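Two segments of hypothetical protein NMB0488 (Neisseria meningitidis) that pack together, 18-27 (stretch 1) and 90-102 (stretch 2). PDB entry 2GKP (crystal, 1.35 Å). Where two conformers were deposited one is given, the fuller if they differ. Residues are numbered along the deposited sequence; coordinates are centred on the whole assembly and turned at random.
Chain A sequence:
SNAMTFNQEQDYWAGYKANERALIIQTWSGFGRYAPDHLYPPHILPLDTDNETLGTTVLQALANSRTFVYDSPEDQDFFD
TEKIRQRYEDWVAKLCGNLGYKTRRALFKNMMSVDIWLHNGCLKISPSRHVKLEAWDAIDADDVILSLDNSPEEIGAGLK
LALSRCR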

ATOM      1  N   ALA A  18       0.295   8.434   2.841  1.00 10.87           N
ATOM      2  CA  ALA A  18       0.535   9.360   3.960  1.00 10.63           C
ATOM      3  C   ALA A  18      -0.021  10.689   3.627  1.00 10.93           C
ATOM      4  O   ALA A  18       0.249  11.208   2.542  1.00 12.45           O
ATOM      5  CB  ALA A  18       2.041   9.513   4.231  1.00 12.33           C
ATOM      6  N   ASN A  19      -0.747  11.276   4.572  1.00 11.02           N
ATOM      7  CA  ASN A  19      -1.175  12.669   4.429  1.00 10.50           C
ATOM      8  C   ASN A  19      -0.835  13.423   5.701  1.00 10.35           C
ATOM      9  O   ASN A  19      -0.016  12.938   6.498  1.00 11.78           O
ATOM     10  CB  ASN A  19      -2.657  12.774   3.959  1.00 10.44           C
ATOM     11  CG  ASN A  19      -3.683  12.320   5.002  1.00 11.14           C
ATOM     12  OD1 ASN A  19      -4.914  12.230   4.705  1.00 15.25           O
ATOM     13  ND2 ASN A  19      -3.219  12.081   6.221  1.00  9.38           N
ATOM     14  N   GLU A  20      -1.418  14.605   5.890  1.00  9.93           N
ATOM     15  CA  GLU A  20      -1.011  15.368   7.059  1.00 10.74           C
ATOM     16  C   GLU A  20      -1.558  14.814   8.373  1.00  9.78           C
ATOM     17  O   GLU A  20      -1.215  15.339   9.446  1.00 11.92           O
ATOM     18  CB  GLU A  20      -1.378  16.866   6.918  1.00 10.91           C
ATOM     19  CG  GLU A  20      -2.873  17.220   7.100  1.00 12.23           C
ATOM     20  CD  GLU A  20      -3.771  16.825   5.945  1.00 12.17           C
ATOM     21  OE1 GLU A  20      -3.259  16.403   4.868  1.00 12.66           O
ATOM     22  OE2 GLU A  20      -5.004  16.980   6.134  1.00 13.47           O
ATOM     23  N   ARG A  21      -2.410  13.780   8.316  1.00 10.03           N
ATOM     24  CA  ARG A  21      -2.942  13.201   9.570  1.00  9.56           C
ATOM     25  C   ARG A  21      -2.468  11.794   9.879  1.00  9.24           C
ATOM     26  O   ARG A  21      -2.551  11.390  11.021  1.00  9.98           O
ATOM     27  CB  ARG A  21      -4.441  13.249   9.607  1.00  9.33           C
ATOM     28  CG  ARG A  21      -4.979  14.678   9.682  1.00 10.32           C
ATOM     29  CD  ARG A  21      -6.493  14.714   9.906  1.00 11.44           C
ATOM     30  NE  ARG A  21      -6.925  16.104   9.667  1.00 12.63           N
ATOM     31  CZ  ARG A  21      -8.173  16.513   9.441  1.00 11.43           C
ATOM     32  NH1 ARG A  21      -9.189  15.665   9.545  1.00 12.10           N
ATOM     33  NH2 ARG A  21      -8.367  17.791   9.115  1.00 14.47           N
ATOM     34  N   ALA A  22      -2.021  11.028   8.872  1.00 10.63           N
ATOM     35  CA  ALA A  22      -1.750   9.628   9.125  1.00  9.25           C
ATOM     36  C   ALA A  22      -0.900   8.994   8.073  1.00 10.35           C
ATOM     37  O   ALA A  22      -0.861   9.447   6.913  1.00 10.55           O
ATOM     38  CB  ALA A  22      -3.073   8.852   9.195  1.00 10.06           C
ATOM     39  N   LEU A  23      -0.270   7.897   8.483  1.00 11.07           N
ATOM     40  CA  LEU A  23       0.222   6.850   7.564  1.00 10.09           C
ATOM     41  C   LEU A  23      -0.849   5.756   7.448  1.00  9.64           C
ATOM     42  O   LEU A  23      -1.525   5.481   8.435  1.00 10.80           O
ATOM     43  CB  LEU A  23       1.522   6.220   8.087  1.00 11.13           C
ATOM     44  CG  LEU A  23       2.571   7.181   8.644  1.00 11.59           C
ATOM     45  CD1 LEU A  23       3.772   6.393   9.160  1.00 12.97           C
ATOM     46  CD2 LEU A  23       3.007   8.163   7.557  1.00 14.05           C
ATOM     47  N   ILE A  24      -1.030   5.191   6.248  1.00 10.40           N
ATOM     48  CA  ILE A  24      -2.111   4.246   5.992  1.00 11.21           C
ATOM     49  C   ILE A  24      -1.484   3.095   5.213  1.00 11.06           C
ATOM     50  O   ILE A  24      -1.088   3.248   4.061  1.00 11.82           O
ATOM     51  CB  ILE A  24      -3.259   4.919   5.200  1.00 11.34           C
ATOM     52  CG1 ILE A  24      -3.697   6.238   5.873  1.00 13.76           C
ATOM     53  CG2 ILE A  24      -4.414   3.921   5.077  1.00 13.79           C
ATOM     54  CD1 ILE A  24      -4.076   7.317   4.926  1.00 19.00           C
ATOM     55  N   ILE A  25      -1.358   1.933   5.864  1.00 11.43           N
ATOM     56  CA  ILE A  25      -0.662   0.799   5.266  1.00 12.15           C
ATOM     57  C   ILE A  25      -1.722  -0.212   4.842  1.00 12.02           C
ATOM     58  O   ILE A  25      -2.660  -0.523   5.594  1.00 13.22           O
ATOM     59  CB  ILE A  25       0.293   0.140   6.271  1.00 12.73           C
ATOM     60  CG1 ILE A  25       1.375   1.103   6.742  1.00 16.38           C
ATOM     61  CG2 ILE A  25       0.891  -1.120   5.666  1.00 15.03           C
ATOM     62  CD1 ILE A  25       1.928   1.915   5.748  1.00 21.92           C
ATOM     63  N   GLN A  26      -1.588  -0.717   3.624  1.00 11.85           N
ATOM     64  CA  GLN A  26      -2.639  -1.536   3.063  1.00 12.39           C
ATOM     65  C   GLN A  26      -2.085  -2.754   2.327  1.00 11.73           C
ATOM     66  O   GLN A  26      -1.238  -2.607   1.451  1.00 12.70           O
ATOM     67  CB  GLN A  26      -3.410  -0.643   2.052  1.00 13.35           C
ATOM     68  CG  GLN A  26      -4.545  -1.285   1.281  1.00 15.36           C
ATOM     69  CD  GLN A  26      -5.666  -1.661   2.211  1.00 16.82           C
ATOM     70  OE1 GLN A  26      -6.184  -0.816   2.958  1.00 16.69           O
ATOM     71  NE2 GLN A  26      -6.054  -2.913   2.167  1.00 16.41           N
ATOM     72  N   THR A  27      -2.650  -3.934   2.583  1.00 12.52           N
ATOM     73  CA  THR A  27      -2.380  -5.108   1.733  1.00 11.90           C
ATOM     74  C   THR A  27      -2.978  -4.923   0.333  1.00 12.60           C
ATOM     75  O   THR A  27      -4.095  -4.428   0.207  1.00 12.38           O
ATOM     76  CB  THR A  27      -3.051  -6.352   2.357  1.00 12.24           C
ATOM     77  OG1 THR A  27      -2.390  -6.626   3.589  1.00 12.91           O
ATOM     78  CG2 THR A  27      -2.916  -7.596   1.449  1.00 14.90           C
ATOM     79  N   ASP A  90     -16.638   2.717  -0.125  1.00 15.53           N
ATOM     80  CA  ASP A  90     -16.670   2.377   1.287  0.60 15.84           C
ATOM     81  C   ASP A  90     -15.339   2.720   1.956  1.00 14.57           C
ATOM     82  O   ASP A  90     -15.334   3.214   3.075  1.00 15.37           O
ATOM     83  CB  ASP A  90     -17.064   0.914   1.477  0.60 16.52           C
ATOM     84  CG  ASP A  90     -18.524   0.644   1.113  0.60 18.82           C
ATOM     85  OD1 ASP A  90     -19.305   1.609   0.943  0.60 22.23           O
ATOM     86  OD2 ASP A  90     -18.894  -0.542   1.020  0.60 22.12           O
ATOM     87  N   TRP A  91     -14.217   2.461   1.283  1.00 14.39           N
ATOM     88  CA  TRP A  91     -12.887   2.765   1.833  1.00 13.67           C
ATOM     89  C   TRP A  91     -12.739   4.234   2.058  1.00 12.62           C
ATOM     90  O   TRP A  91     -12.238   4.653   3.112  1.00 12.05           O
ATOM     91  CB  TRP A  91     -11.794   2.238   0.874  1.00 12.39           C
ATOM     92  CG  TRP A  91     -10.375   2.648   1.196  1.00 12.43           C
ATOM     93  CD1 TRP A  91      -9.564   2.076   2.105  1.00 15.57           C
ATOM     94  CD2 TRP A  91      -9.634   3.701   0.572  1.00 14.71           C
ATOM     95  NE1 TRP A  91      -8.342   2.714   2.105  1.00 13.83           N
ATOM     96  CE2 TRP A  91      -8.353   3.682   1.132  1.00 15.25           C
ATOM     97  CE3 TRP A  91      -9.901   4.591  -0.475  1.00 16.64           C
ATOM     98  CZ2 TRP A  91      -7.375   4.598   0.777  1.00 15.56           C
ATOM     99  CZ3 TRP A  91      -8.921   5.485  -0.844  1.00 16.52           C
ATOM    100  CH2 TRP A  91      -7.663   5.471  -0.240  1.00 16.12           C
ATOM    101  N   VAL A  92     -13.180   5.048   1.104  1.00 12.34           N
ATOM    102  CA  VAL A  92     -13.074   6.506   1.272  1.00 12.66           C
ATOM    103  C   VAL A  92     -13.917   7.003   2.457  1.00 12.48           C
ATOM    104  O   VAL A  92     -13.429   7.738   3.320  1.00 12.46           O
ATOM    105  CB  VAL A  92     -13.551   7.237  -0.013  1.00 13.01           C
ATOM    106  CG1 VAL A  92     -13.525   8.752   0.177  1.00 15.57           C
ATOM    107  CG2 VAL A  92     -12.656   6.910  -1.180  1.00 13.29           C
ATOM    108  N   ALA A  93     -15.164   6.565   2.528  1.00 12.52           N
ATOM    109  CA  ALA A  93     -16.044   6.981   3.611  1.00 13.34           C
ATOM    110  C   ALA A  93     -15.454   6.559   4.959  1.00 13.30           C
ATOM    111  O   ALA A  93     -15.467   7.338   5.936  1.00 14.72           O
ATOM    112  CB  ALA A  93     -17.444   6.369   3.386  1.00 14.12           C
ATOM    113  N   LYS A  94     -14.928   5.335   5.043  1.00 14.52           N
ATOM    114  CA  LYS A  94     -14.389   4.852   6.322  0.50 14.17           C
ATOM    115  C   LYS A  94     -13.144   5.605   6.726  1.00 13.42           C
ATOM    116  O   LYS A  94     -12.968   5.907   7.900  1.00 14.05           O
ATOM    117  CB  LYS A  94     -14.093   3.348   6.293  0.50 15.71           C
ATOM    118  CG  LYS A  94     -15.312   2.476   6.539  0.50 16.93           C
ATOM    119  CD  LYS A  94     -14.976   0.974   6.453  0.50 22.47           C
ATOM    120  CE  LYS A  94     -16.165   0.174   5.900  0.50 24.09           C
ATOM    121  NZ  LYS A  94     -15.858  -1.256   5.545  0.50 24.80           N
ATOM    122  N   LEU A  95     -12.274   5.902   5.754  1.00 12.77           N
ATOM    123  CA  LEU A  95     -11.062   6.633   6.072  0.50 12.36           C
ATOM    124  C   LEU A  95     -11.390   8.072   6.503  1.00 12.38           C
ATOM    125  O   LEU A  95     -10.755   8.602   7.427  1.00 11.61           O
ATOM    126  CB  LEU A  95     -10.079   6.607   4.904  0.50 12.63           C
ATOM    127  CG  LEU A  95      -8.641   7.076   5.136  0.50 12.75           C
ATOM    128  CD1 LEU A  95      -7.971   6.342   6.298  0.50 12.67           C
ATOM    129  CD2 LEU A  95      -7.812   6.904   3.873  0.50 12.46           C
ATOM    130  N   CYS A  96     -12.382   8.695   5.868  1.00 12.93           N
ATOM    131  CA  CYS A  96     -12.794  10.033   6.309  1.00 12.04           C
ATOM    132  C   CYS A  96     -13.247   9.971   7.747  1.00 12.04           C
ATOM    133  O   CYS A  96     -12.880  10.806   8.532  1.00 13.44           O
ATOM    134  CB  CYS A  96     -13.938  10.559   5.461  1.00 13.81           C
ATOM    135  SG  CYS A  96     -13.434  11.184   3.851  1.00 14.59           S
ATOM    136  N   GLY A  97     -14.064   8.969   8.093  1.00 12.12           N
ATOM    137  CA  GLY A  97     -14.476   8.805   9.476  1.00 12.67           C
ATOM    138  C   GLY A  97     -13.359   8.547  10.452  1.00 13.06           C
ATOM    139  O   GLY A  97     -13.381   9.032  11.570  1.00 14.72           O
ATOM    140  N   ASN A  98     -12.422   7.714  10.060  1.00 11.89           N
ATOM    141  CA  ASN A  98     -11.319   7.384  10.938  1.00 10.94           C
ATOM    142  C   ASN A  98     -10.291   8.485  11.124  1.00 10.83           C
ATOM    143  O   ASN A  98      -9.498   8.409  12.074  1.00 11.61           O
ATOM    144  CB  ASN A  98     -10.622   6.097  10.484  1.00 12.56           C
ATOM    145  CG  ASN A  98     -11.442   4.864  10.801  1.00 16.77           C
ATOM    146  OD1 ASN A  98     -11.449   3.891  10.045  1.00 21.85           O
ATOM    147  ND2 ASN A  98     -12.122   4.887  11.925  1.00 18.49           N
ATOM    148  N   LEU A  99     -10.320   9.503  10.256  1.00 11.66           N
ATOM    149  CA  LEU A  99      -9.305  10.546  10.332  1.00 10.55           C
ATOM    150  C   LEU A  99      -9.893  11.934  10.528  1.00 10.16           C
ATOM    151  O   LEU A  99      -9.131  12.902  10.547  1.00 11.17           O
ATOM    152  CB  LEU A  99      -8.368  10.521   9.102  1.00 11.76           C
ATOM    153  CG  LEU A  99      -7.494   9.259   9.015  1.00 12.23           C
ATOM    154  CD1 LEU A  99      -6.713   9.333   7.716  1.00 14.29           C
ATOM    155  CD2 LEU A  99      -6.549   9.204  10.184  1.00 13.93           C
ATOM    156  N   GLY A 100     -11.198  12.048  10.718  1.00 11.21           N
ATOM    157  CA  GLY A 100     -11.792  13.352  11.057  1.00 10.94           C
ATOM    158  C   GLY A 100     -12.108  14.262   9.867  1.00 10.62           C
ATOM    159  O   GLY A 100     -12.204  15.478  10.024  1.00 11.14           O
ATOM    160  N   TYR A 101     -12.214  13.699   8.664  1.00 10.85           N
ATOM    161  CA  TYR A 101     -12.502  14.503   7.464  1.00 11.22           C
ATOM    162  C   TYR A 101     -13.966  14.452   7.111  1.00 11.27           C
ATOM    163  O   TYR A 101     -14.657  13.441   7.296  1.00 14.01           O
ATOM    164  CB  TYR A 101     -11.719  13.988   6.249  1.00 10.45           C
ATOM    165  CG  TYR A 101     -10.225  14.163   6.331  1.00 11.44           C
ATOM    166  CD1 TYR A 101      -9.621  15.400   6.121  1.00 10.60           C
ATOM    167  CD2 TYR A 101      -9.402  13.079   6.600  1.00 13.16           C
ATOM    168  CE1 TYR A 101      -8.259  15.556   6.181  1.00 10.98           C
ATOM    169  CE2 TYR A 101      -8.038  13.238   6.694  1.00 12.22           C
ATOM    170  CZ  TYR A 101      -7.458  14.456   6.454  1.00 11.03           C
ATOM    171  OH  TYR A 101      -6.090  14.583   6.511  1.00 11.96           O
ATOM    172  N   LYS A 102     -14.452  15.599   6.644  1.00 11.79           N
ATOM    173  CA  LYS A 102     -15.817  15.748   6.189  1.00 12.34           C
ATOM    174  C   LYS A 102     -15.945  15.755   4.679  1.00 13.25           C
ATOM    175  O   LYS A 102     -17.060  15.623   4.164  1.00 15.15           O
ATOM    176  CB  LYS A 102     -16.431  17.056   6.769  1.00 13.14           C
ATOM    177  CG  LYS A 102     -16.347  17.046   8.293  1.00 16.30           C
ATOM    178  CD  LYS A 102     -17.214  15.984   8.949  1.00 17.48           C
ATOM    179  CE  LYS A 102     -16.933  15.832  10.457  1.00 18.73           C
ATOM    180  NZ  LYS A 102     -15.516  15.517  10.848  1.00 19.97           N
TER
HETATM  181  O   HOH W   1      -5.740   1.886   2.472  1.00 18.50           O

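The most unusual feature of this contact is a cation-pi stack set at the end of a helix. The guanidinium of Arg21 lies flat on the ring of Tyr101: the planes differ by 2°, the centres are 3.8 Å apart, and CZ of Arg21 sits 3.8 Å from the ring centroid, 28° off the normal. A nearly extended side chain (chi1 m, chi2 and chi3 t) carries the group there. Because stacking uses only a face of the guanidinium, its N-H edge remains free, and NH1 of Arg21 donates to O of Leu99 at 2.9 Å with an N-H...O angle of 165°. The O atom of Gly100 lies near the same plane, 3.1 Å from NH1 of Arg21.

Gly100 leaves helical geometry with phi/psi of 84/20. A CB here would be jammed against the preceding carbonyl oxygen and would stand 3.3 Å from NH1 of Arg21, so glycine suits both turn and contact. In Tyr101 the CA-to-CB bond points sideways, yet the end of its side chain comes nearer to stretch 1. Its OH donates to OE2 of Glu20 at 2.7 Å; the acceptor lies near the ring plane, while the guanidinium of Arg21 covers one face of the ring.

Beyond this polar end the contact becomes apolar. CB of Ala22 meets CD2 of Leu99 at 3.6 Å, its small side chain fitting where the CA atoms of Arg21 and Leu99 are 6.9 Å apart. Farther along, strand and helix axes run at 143°, and the register widens to 9.3 Å between the CA atoms of Ile24 and Leu95. Longer side chains span this gap, with CD1 of Ile24 3.9 Å from CD2 of Leu95.

A water donates to OE1 of Gln26 and accepts from NE1 of Trp91, each at 2.8 Å. The stretches bury 440 Å², both sides summed; Ala22, Ile24, Leu95 and Tyr101 are buried overall, whereas exposed Arg21 has 86 Å² covered by stretch 2.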